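Haloalkane dehalogenase (Mycobacterium rhodesiae, PDB 4MJ3) probably catalyses the hydrolytic cleavage of carbon-halogen bonds in haloalkanes, yielding an alcohol and a halide ion, as an alpha/beta-hydrolase-fold enzyme. Local coordinates at residues F174-G182 with I193-P201. Sequence-based numbering, arbitrary orientation.
Sequences FPAGQIVNG and IAAYDAPFP
Two short helices of the helical cap of this alpha/beta hydrolase, 176-182 and 190-197, meet where the carboxylate of Asp197 covers the first turn of helix 176-182. OD1 of Asp197 accepts a nearly straight hydrogen bond from Gly177 N (2.9 Å, 165°), approached from above the carboxylate plane. Of the first three N-H groups of the helix, Gly177 N thus meets the carboxylate directly, while Ala176 N and Gln178 N reach OD1 and OD2 through one water each; the negative charge probably suits the positive end of the helix dipole. Gly177, without a side chain, brings its CA to 3.5 Å from Tyr196 CB; the axes of 176-182 and 193-197 approach to 7.6 Å, their N-to-C directions 127° apart. One turn on, Val180 sets CG2 over the centre of the Tyr196 ring, a CH-pi contact 4.0 Å from the centroid, while CG1, anti to the backbone N (chi1 179°), touches CE2. The Tyr196 hydroxyl is hydrogen-bonded to Glu284. Small Ala176 puts CB 3.9 Å from Phe200 CE2, and Ile193 CD1 reaches the Gln178 amide. The arrangement is a glycine-mediated close helix crossing, with a carboxylate binding the neighbouring helix's N-terminus, within the cap domain characteristic of haloalkane dehalogenases.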
loop_
_atom_site.group_PDB
_atom_site.type_symbol
_atom_site.label_atom_id
_atom_site.label_comp_id
_atom_site.label_asym_id
_atom_site.label_seq_id
_atom_site.Cartn_x
_atom_site.Cartn_y
_atom_site.Cartn_z
ATOM N N PHE A 174 6.130 18.989 -5.069
ATOM C CA PHE A 174 6.146 17.570 -4.739
ATOM C C PHE A 174 5.928 16.761 -6.006
ATOM O O PHE A 174 4.827 16.813 -6.568
ATOM C CB PHE A 174 5.041 17.291 -3.730
ATOM C CG PHE A 174 5.079 15.914 -3.131
ATOM C CD1 PHE A 174 4.468 14.849 -3.772
ATOM C CD2 PHE A 174 5.689 15.690 -1.909
ATOM C CE1 PHE A 174 4.477 13.576 -3.209
ATOM C CE2 PHE A 174 5.681 14.432 -1.328
ATOM C CZ PHE A 174 5.073 13.372 -1.972
ATOM N N PRO A 175 6.970 16.048 -6.507
ATOM C CA PRO A 175 6.869 15.377 -7.820
ATOM C C PRO A 175 6.664 13.877 -7.633
ATOM O O PRO A 175 7.633 13.124 -7.463
ATOM C CB PRO A 175 8.240 15.675 -8.442
ATOM C CG PRO A 175 9.169 15.733 -7.254
ATOM C CD PRO A 175 8.351 15.941 -6.007
ATOM N N ALA A 176 5.404 13.458 -7.560
ATOM C CA ALA A 176 5.120 12.074 -7.142
ATOM C C ALA A 176 5.815 11.059 -8.058
ATOM O O ALA A 176 6.403 10.087 -7.592
ATOM C CB ALA A 176 3.615 11.824 -7.090
ATOM N N GLY A 177 5.749 11.278 -9.356
ATOM C CA GLY A 177 6.356 10.370 -10.317
ATOM C C GLY A 177 7.867 10.272 -10.176
ATOM O O GLY A 177 8.435 9.180 -10.163
ATOM N N GLN A 178 8.527 11.412 -10.021
ATOM C CA GLN A 178 9.967 11.379 -9.803
ATOM C C GLN A 178 10.344 10.767 -8.454
ATOM O O GLN A 178 11.445 10.210 -8.311
ATOM C CB GLN A 178 10.607 12.752 -9.995
ATOM C CG GLN A 178 10.775 13.146 -11.455
ATOM C CD GLN A 178 11.813 12.315 -12.210
ATOM O OE1 GLN A 178 12.581 11.546 -11.617
ATOM N NE2 GLN A 178 11.842 12.468 -13.538
ATOM N N ILE A 179 9.454 10.858 -7.456
ATOM C CA ILE A 179 9.697 10.178 -6.178
ATOM C C ILE A 179 9.679 8.681 -6.387
ATOM O O ILE A 179 10.527 7.959 -5.851
ATOM C CB ILE A 179 8.694 10.632 -5.089
ATOM C CG1 ILE A 179 9.019 12.049 -4.647
ATOM C CG2 ILE A 179 8.672 9.670 -3.891
ATOM C CD1 ILE A 179 7.871 12.747 -3.928
ATOM N N VAL A 180 8.706 8.178 -7.152
ATOM C CA VAL A 180 8.650 6.744 -7.425
ATOM C C VAL A 180 9.882 6.315 -8.210
ATOM O O VAL A 180 10.510 5.306 -7.890
ATOM C CB VAL A 180 7.354 6.337 -8.173
ATOM C CG1 VAL A 180 7.340 4.843 -8.472
ATOM C CG2 VAL A 180 6.125 6.682 -7.333
ATOM N N ASN A 181 10.263 7.092 -9.221
ATOM C CA ASN A 181 11.522 6.841 -9.927
ATOM C C ASN A 181 12.731 6.818 -8.996
ATOM O O ASN A 181 13.629 5.969 -9.124
ATOM C CB ASN A 181 11.740 7.874 -11.028
ATOM C CG ASN A 181 12.934 7.554 -11.902
ATOM O OD1 ASN A 181 13.089 6.430 -12.381
ATOM N ND2 ASN A 181 13.799 8.529 -12.091
ATOM N N GLY A 182 12.727 7.727 -8.029
ATOM C CA GLY A 182 13.780 7.818 -7.031
ATOM C C GLY A 182 13.960 6.544 -6.246
ATOM O O GLY A 182 15.085 6.201 -5.882
ATOM N N ILE A 193 6.103 8.248 -15.268
ATOM C CA ILE A 193 6.185 9.395 -14.366
ATOM C C ILE A 193 4.886 10.192 -14.427
ATOM O O ILE A 193 4.321 10.565 -13.388
ATOM C CB ILE A 193 7.419 10.274 -14.681
ATOM C CG1 ILE A 193 8.677 9.433 -14.344
ATOM C CG2 ILE A 193 7.353 11.619 -13.942
ATOM C CD1 ILE A 193 10.032 10.082 -14.553
ATOM N N ALA A 194 4.397 10.424 -15.633
ATOM C CA ALA A 194 3.153 11.171 -15.842
ATOM C C ALA A 194 1.951 10.467 -15.212
ATOM O O ALA A 194 1.027 11.118 -14.726
ATOM C CB ALA A 194 2.912 11.389 -17.322
ATOM N N ALA A 195 1.957 9.134 -15.239
ATOM C CA ALA A 195 0.855 8.354 -14.641
ATOM C C ALA A 195 0.811 8.544 -13.139
ATOM O O ALA A 195 -0.265 8.559 -12.537
ATOM C CB ALA A 195 0.977 6.883 -15.002
ATOM N N TYR A 196 1.976 8.697 -12.514
ATOM C CA TYR A 196 2.037 8.950 -11.089
ATOM C C TYR A 196 1.728 10.397 -10.728
ATOM O O TYR A 196 1.320 10.678 -9.594
ATOM C CB TYR A 196 3.388 8.529 -10.517
ATOM C CG TYR A 196 3.534 7.033 -10.386
ATOM C CD1 TYR A 196 2.677 6.309 -9.571
ATOM C CD2 TYR A 196 4.496 6.335 -11.113
ATOM C CE1 TYR A 196 2.791 4.942 -9.461
ATOM C CE2 TYR A 196 4.613 4.958 -11.011
ATOM C CZ TYR A 196 3.756 4.276 -10.177
ATOM O OH TYR A 196 3.877 2.910 -10.060
ATOM N N ASP A 197 1.930 11.310 -11.669
ATOM C CA ASP A 197 1.548 12.710 -11.478
ATOM C C ASP A 197 0.080 12.968 -11.800
ATOM O O ASP A 197 -0.482 13.976 -11.368
ATOM C CB ASP A 197 2.437 13.629 -12.317
ATOM C CG ASP A 197 3.880 13.648 -11.826
ATOM O OD1 ASP A 197 4.120 13.328 -10.656
ATOM O OD2 ASP A 197 4.773 13.963 -12.632
ATOM N N ALA A 198 -0.552 12.056 -12.519
ATOM C CA ALA A 198 -1.940 12.237 -12.981
ATOM C C ALA A 198 -2.921 12.582 -11.847
ATOM O O ALA A 198 -3.750 13.468 -12.019
ATOM C CB ALA A 198 -2.412 11.014 -13.760
ATOM N N PRO A 199 -2.804 11.923 -10.670
ATOM C CA PRO A 199 -3.718 12.288 -9.582
ATOM C C PRO A 199 -3.617 13.721 -9.062
ATOM O O PRO A 199 -4.529 14.177 -8.364
ATOM C CB PRO A 199 -3.318 11.316 -8.461
ATOM C CG PRO A 199 -2.713 10.156 -9.174
ATOM C CD PRO A 199 -1.922 10.802 -10.277
ATOM N N PHE A 200 -2.517 14.407 -9.354
ATOM C CA PHE A 200 -2.164 15.655 -8.662
ATOM C C PHE A 200 -1.949 16.841 -9.644
ATOM O O PHE A 200 -0.815 17.243 -9.904
ATOM C CB PHE A 200 -0.878 15.433 -7.855
ATOM C CG PHE A 200 -0.949 14.284 -6.884
ATOM C CD1 PHE A 200 -1.939 14.230 -5.902
ATOM C CD2 PHE A 200 -0.040 13.243 -6.969
ATOM C CE1 PHE A 200 -2.025 13.165 -5.038
ATOM C CE2 PHE A 200 -0.105 12.177 -6.084
ATOM C CZ PHE A 200 -1.086 12.147 -5.102
ATOM N N PRO A 201 -3.037 17.381 -10.217
ATOM C CA PRO A 201 -2.891 18.510 -11.152
ATOM C C PRO A 201 -2.135 19.690 -10.558
ATOM O O PRO A 201 -1.452 20.408 -11.286
ATOM C CB PRO A 201 -4.340 18.912 -11.467
ATOM C CG PRO A 201 -5.162 17.714 -11.157
ATOM C CD PRO A 201 -4.416 16.881 -10.157
HETATM O O HOH W 1 2.977 14.854 -8.526
HETATM O O HOH W 2 7.122 13.860 -10.827
#